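Side-chain contacts in putative carboxylesterase (Lactobacillus plantarum WCFS1, PDB 3BJR), which probably hydrolyses carboxylic esters as a member of the alpha/beta-hydrolase superfamily, though its natural substrate is unknown: residues A108-R113 against L153-A158; A139-Y144 against A158-N163. All blocks are in the same frame, centred on the assembly; numbering follows the deposited sequence.

Interaction 1. Residues A108-R113 against L153-A158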
loop_
_atom_site.group_PDB
_atom_site.type_symbol
_atom_site.label_atom_id
_atom_site.label_comp_id
_atom_site.label_asym_id
_atom_site.label_seq_id
_atom_site.Cartn_x
_atom_site.Cartn_y
_atom_site.Cartn_z
ATOM N N ALA A 108 -9.450 -26.661 8.159
ATOM C CA ALA A 108 -9.780 -26.478 6.751
ATOM C C ALA A 108 -8.569 -26.673 5.838
ATOM O O ALA A 108 -8.664 -27.353 4.828
ATOM C CB ALA A 108 -10.441 -25.071 6.544
ATOM N N VAL A 109 -7.427 -26.077 6.194
ATOM C CA VAL A 109 -6.176 -26.210 5.421
ATOM C C VAL A 109 -5.731 -27.680 5.407
ATOM O O VAL A 109 -5.393 -28.229 4.377
ATOM C CB VAL A 109 -5.037 -25.267 5.969
ATOM C CG1 VAL A 109 -3.682 -25.530 5.235
ATOM C CG2 VAL A 109 -5.477 -23.813 5.876
ATOM N N ASN A 110 -5.760 -28.317 6.560
ATOM C CA ASN A 110 -5.410 -29.697 6.665
ATOM C C ASN A 110 -6.300 -30.612 5.776
ATOM O O ASN A 110 -5.807 -31.521 5.154
ATOM C CB ASN A 110 -5.548 -30.135 8.125
ATOM C CG ASN A 110 -5.067 -31.531 8.361
ATOM O OD1 ASN A 110 -4.042 -31.936 7.846
ATOM N ND2 ASN A 110 -5.752 -32.246 9.219
ATOM N N LEU A 111 -7.598 -30.367 5.739
ATOM C CA LEU A 111 -8.533 -31.146 4.932
ATOM C C LEU A 111 -8.214 -30.941 3.480
ATOM O O LEU A 111 -8.238 -31.882 2.717
ATOM C CB LEU A 111 -9.954 -30.686 5.185
ATOM C CG LEU A 111 -11.121 -31.461 4.551
ATOM C CD1 LEU A 111 -11.296 -32.769 5.256
ATOM C CD2 LEU A 111 -12.385 -30.639 4.628
ATOM N N LEU A 112 -7.951 -29.702 3.063
ATOM C CA LEU A 112 -7.580 -29.458 1.663
ATOM C C LEU A 112 -6.348 -30.266 1.256
ATOM O O LEU A 112 -6.366 -30.876 0.220
ATOM C CB LEU A 112 -7.395 -27.971 1.337
ATOM C CG LEU A 112 -8.633 -27.224 0.864
ATOM C CD1 LEU A 112 -9.786 -27.130 1.908
ATOM C CD2 LEU A 112 -8.211 -25.863 0.275
ATOM N N ARG A 113 -5.287 -30.255 2.066
ATOM C CA ARG A 113 -4.075 -31.046 1.762
ATOM C C ARG A 113 -4.234 -32.536 1.740
ATOM O O ARG A 113 -3.547 -33.233 0.973
ATOM C CB ARG A 113 -2.990 -30.817 2.768
ATOM C CG ARG A 113 -2.315 -29.649 2.502
ATOM C CD ARG A 113 -0.857 -29.686 2.814
ATOM N NE ARG A 113 -0.374 -28.420 2.224
ATOM C CZ ARG A 113 -0.472 -27.212 2.775
ATOM N NH1 ARG A 113 -0.912 -27.043 4.017
ATOM N NH2 ARG A 113 -0.042 -26.175 2.097
ATOM N N LEU A 153 -4.341 -28.714 17.443
ATOM C CA LEU A 153 -4.999 -29.715 16.597
ATOM C C LEU A 153 -4.276 -31.047 16.582
ATOM O O LEU A 153 -4.817 -32.033 16.108
ATOM C CB LEU A 153 -5.094 -29.205 15.163
ATOM C CG LEU A 153 -5.930 -27.959 14.975
ATOM C CD1 LEU A 153 -5.907 -27.621 13.536
ATOM C CD2 LEU A 153 -7.363 -28.164 15.492
ATOM N N ASN A 154 -3.050 -31.066 17.101
ATOM C CA ASN A 154 -2.214 -32.231 17.069
ATOM C C ASN A 154 -2.083 -32.694 15.624
ATOM O O ASN A 154 -2.353 -33.846 15.296
ATOM C CB ASN A 154 -2.760 -33.318 18.001
ATOM C CG ASN A 154 -1.817 -34.469 18.144
ATOM O OD1 ASN A 154 -0.600 -34.281 18.099
ATOM N ND2 ASN A 154 -2.361 -35.674 18.311
ATOM N N VAL A 155 -1.678 -31.767 14.769
ATOM C CA VAL A 155 -1.482 -31.996 13.347
ATOM C C VAL A 155 -0.064 -31.518 13.077
ATOM O O VAL A 155 0.381 -30.540 13.675
ATOM C CB VAL A 155 -2.529 -31.219 12.489
ATOM C CG1 VAL A 155 -2.118 -31.103 10.983
ATOM C CG2 VAL A 155 -3.907 -31.853 12.671
ATOM N N THR A 156 0.621 -32.181 12.157
ATOM C CA THR A 156 1.991 -31.820 11.842
ATOM C C THR A 156 1.980 -30.433 11.252
ATOM O O THR A 156 1.075 -30.090 10.481
ATOM C CB THR A 156 2.643 -32.776 10.827
ATOM O OG1 THR A 156 1.967 -32.659 9.573
ATOM C CG2 THR A 156 2.584 -34.211 11.321
ATOM N N PRO A 157 2.959 -29.606 11.632
ATOM C CA PRO A 157 2.962 -28.272 11.068
ATOM C C PRO A 157 2.874 -28.159 9.537
ATOM O O PRO A 157 2.222 -27.262 9.032
ATOM C CB PRO A 157 4.313 -27.713 11.540
ATOM C CG PRO A 157 4.579 -28.372 12.781
ATOM C CD PRO A 157 4.067 -29.773 12.592
ATOM N N ALA A 158 3.550 -29.044 8.821
ATOM C CA ALA A 158 3.609 -29.016 7.364
ATOM C C ALA A 158 2.224 -29.087 6.734
ATOM O O ALA A 158 1.964 -28.467 5.700
ATOM C CB ALA A 158 4.490 -30.161 6.875
#
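The amide of Asn-110 packs against the two methyls of Val-155, a polar group meeting an apolar one, and no hydrogen bond joins the segments. The setting is the flank of the alpha/beta-hydrolase fold, where helix 100-114 faces the chain just after helix 133-153. That helix ends in a Schellman motif with Asn-154 at C-prime and positive phi, and the turn delivers Val-155 toward Asn-110. With CG anti to the backbone N (chi1 -174°), Asn-110 extends outward and meets the valine, which comes from the opposite direction. Its two amide ends divide the work: OD1 lies 3.8 Å from Val-155 CG1, while ND2 lies 3.9 Å from Val-155 CG2. Asn-110 also touches Met-159 and Leu-160, so replacing it with alanine would probably open a gap beside helix 157-160 and take away the amide that covers the valine methyls on this side. One turn further on, Arg-113 bends at chi2 and spends its N-H groups elsewhere, NE on Pro-123 O and NH1 on the carbonyls of Met-159 and Lys-161. The carbonyl oxygen of Ala-158 lies over one face of the guanidinium, with Ala-158 O 3.6 Å from Arg-113 NH1.

Interaction 2. Residues A139-Y144 against A158-N163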
loop_
_atom_site.group_PDB
_atom_site.type_symbol
_atom_site.label_atom_id
_atom_site.label_comp_id
_atom_site.label_asym_id
_atom_site.label_seq_id
_atom_site.Cartn_x
_atom_site.Cartn_y
_atom_site.Cartn_z
ATOM N N ALA A 139 -4.417 -13.375 9.832
ATOM C CA ALA A 139 -3.148 -12.774 10.333
ATOM C C ALA A 139 -2.554 -13.629 11.488
ATOM O O ALA A 139 -1.354 -13.869 11.568
ATOM C CB ALA A 139 -3.392 -11.345 10.783
ATOM N N LEU A 140 -3.426 -14.076 12.371
ATOM C CA LEU A 140 -3.030 -14.890 13.474
ATOM C C LEU A 140 -2.717 -16.307 13.041
ATOM O O LEU A 140 -1.868 -16.943 13.650
ATOM C CB LEU A 140 -4.098 -14.929 14.563
ATOM C CG LEU A 140 -4.334 -13.676 15.399
ATOM C CD1 LEU A 140 -5.604 -13.935 16.230
ATOM C CD2 LEU A 140 -3.123 -13.288 16.339
ATOM N N TYR A 141 -3.409 -16.815 12.023
ATOM C CA TYR A 141 -3.084 -18.115 11.466
ATOM C C TYR A 141 -1.629 -18.098 10.907
ATOM O O TYR A 141 -0.850 -19.039 11.115
ATOM C CB TYR A 141 -4.100 -18.517 10.370
ATOM C CG TYR A 141 -3.918 -19.940 9.986
ATOM C CD1 TYR A 141 -4.421 -20.965 10.802
ATOM C CD2 TYR A 141 -3.210 -20.291 8.842
ATOM C CE1 TYR A 141 -4.226 -22.309 10.468
ATOM C CE2 TYR A 141 -2.999 -21.620 8.525
ATOM C CZ TYR A 141 -3.498 -22.619 9.342
ATOM O OH TYR A 141 -3.301 -23.917 9.001
ATOM N N ASN A 142 -1.255 -17.007 10.235
ATOM C CA ASN A 142 0.059 -16.900 9.649
ATOM C C ASN A 142 1.140 -16.907 10.716
ATOM O O ASN A 142 2.262 -17.321 10.457
ATOM C CB ASN A 142 0.173 -15.611 8.817
ATOM C CG ASN A 142 1.279 -15.687 7.789
ATOM O OD1 ASN A 142 1.749 -16.776 7.491
ATOM N ND2 ASN A 142 1.667 -14.557 7.215
ATOM N N ASP A 143 0.779 -16.436 11.907
ATOM C CA ASP A 143 1.680 -16.382 13.052
ATOM C C ASP A 143 1.813 -17.681 13.832
ATOM O O ASP A 143 2.871 -17.954 14.399
ATOM C CB ASP A 143 1.168 -15.389 14.093
ATOM C CG ASP A 143 1.332 -13.893 13.711
ATOM O OD1 ASP A 143 1.683 -13.492 12.558
ATOM O OD2 ASP A 143 1.042 -13.105 14.652
ATOM N N TYR A 144 0.739 -18.456 13.898
ATOM C CA TYR A 144 0.672 -19.611 14.772
ATOM C C TYR A 144 0.453 -20.991 14.143
ATOM O O TYR A 144 0.321 -21.983 14.869
ATOM C CB TYR A 144 -0.481 -19.389 15.756
ATOM C CG TYR A 144 -0.286 -18.271 16.754
ATOM C CD1 TYR A 144 0.786 -18.281 17.631
ATOM C CD2 TYR A 144 -1.209 -17.245 16.867
ATOM C CE1 TYR A 144 0.963 -17.266 18.565
ATOM C CE2 TYR A 144 -1.043 -16.231 17.798
ATOM C CZ TYR A 144 0.038 -16.241 18.636
ATOM O OH TYR A 144 0.205 -15.242 19.569
ATOM N N ALA A 158 3.550 -29.044 8.821
ATOM C CA ALA A 158 3.609 -29.016 7.364
ATOM C C ALA A 158 2.224 -29.087 6.734
ATOM O O ALA A 158 1.964 -28.467 5.700
ATOM C CB ALA A 158 4.490 -30.161 6.875
HETATM N N MSE A 159 1.318 -29.789 7.404
HETATM C CA MSE A 159 -0.036 -29.983 6.898
HETATM C C MSE A 159 -0.901 -28.737 7.033
HETATM O O MSE A 159 -1.881 -28.585 6.315
HETATM C CB MSE A 159 -0.700 -31.178 7.603
HETATM C CG MSE A 159 -0.110 -32.596 7.166
HETATM SE SE MSE A 159 -0.497 -32.970 5.324
HETATM C CE MSE A 159 -2.365 -33.373 5.362
ATOM N N LEU A 160 -0.497 -27.836 7.930
ATOM C CA LEU A 160 -1.216 -26.601 8.225
ATOM C C LEU A 160 -0.615 -25.372 7.532
ATOM O O LEU A 160 -1.136 -24.244 7.649
ATOM C CB LEU A 160 -1.184 -26.383 9.759
ATOM C CG LEU A 160 -1.884 -27.457 10.584
ATOM C CD1 LEU A 160 -1.469 -27.339 12.047
ATOM C CD2 LEU A 160 -3.405 -27.460 10.407
ATOM N N LYS A 161 0.442 -25.567 6.771
ATOM C CA LYS A 161 1.125 -24.413 6.186
ATOM C C LYS A 161 0.258 -23.601 5.260
ATOM O O LYS A 161 -0.338 -24.163 4.344
ATOM C CB LYS A 161 2.410 -24.839 5.468
ATOM C CG LYS A 161 3.286 -23.680 4.961
ATOM C CD LYS A 161 4.602 -24.211 4.459
ATOM C CE LYS A 161 5.503 -23.125 3.938
ATOM N NZ LYS A 161 6.788 -23.701 3.434
ATOM N N PRO A 162 0.147 -22.268 5.511
ATOM C CA PRO A 162 -0.499 -21.440 4.498
ATOM C C PRO A 162 0.577 -21.049 3.505
ATOM O O PRO A 162 1.562 -20.442 3.862
ATOM C CB PRO A 162 -0.989 -20.238 5.270
ATOM C CG PRO A 162 -0.001 -20.087 6.462
ATOM C CD PRO A 162 0.552 -21.487 6.702
ATOM N N ASN A 163 0.396 -21.380 2.254
ATOM C CA ASN A 163 1.430 -21.078 1.296
ATOM C C ASN A 163 1.615 -19.567 1.072
ATOM O O ASN A 163 2.738 -19.088 0.917
ATOM C CB ASN A 163 1.236 -21.926 0.040
ATOM C CG ASN A 163 1.337 -23.395 0.336
ATOM O OD1 ASN A 163 0.378 -24.132 0.139
ATOM N ND2 ASN A 163 2.479 -23.826 0.854
#
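Tyr-141 reaches from helix 133-153 to Leu-160 at the end of the short helix 157-160 and to Pro-162 just beyond it, and its side chain illustrates how one phenol can be both a packing surface and a hydrogen-bond donor. CB leaves the helix across the direction of the partner segment; chi1 of -169° sets CG opposite the backbone N and carries the ring over to residues 160-162. Along one side of the ring the proline comes first: CD2 lies 4.0 Å from Pro-162 CG, and CE2 comes to 3.9 Å of Pro-162 CG, with the rest of the pyrrolidine ring close behind. The approach is oblique. Beyond it, CE2 and CZ both lie 3.3 Å from Leu-160 O, which sits at the ring edge, near the ring plane. The tip completes the contact, for Tyr-141 OH donates to Leu-160 O at 2.6 Å. The donor lies in the carbonyl plane on a lone pair, with a C=O...O angle of 121°, so this buried hydroxyl is satisfied by a main-chain acceptor and the ring is fixed at its far end. The same OH rests 3.3 Å from Leu-160 CB, the leucine side chain crossing the tyrosine at about a right angle. Beside it, Asn-142 OD1 lies 3.9 Å from Pro-162 CG while accepting a bond from Gln-206 N. The contact ties the helix of a beta-alpha-beta crossover to the chain entering strand 165-168, with Leu-105 of helix 100-114 against the tyrosine.

Interactions 1 and 2 have centres about 9 Å apart and share Ala-158, so helix 157-160 serves both: one contact lies at the surface, the other is buried. Arg-113 carries the link between them, its NH1 lying 2.9 Å from Met-159 O and 3.0 Å from Lys-161 O, two probable hydrogen bonds that flank the residue whose carbonyl Tyr-141 holds. Val-109 adds an apolar link by touching the Tyr-141 side chain. Helix 133-153, which brings Tyr-141 to its partner, starts just after Ser-132, the probable nucleophile in a GxSxG elbow; together the contacts join that helix, helix 100-114 and helix 157-160 on one flank of the sheet.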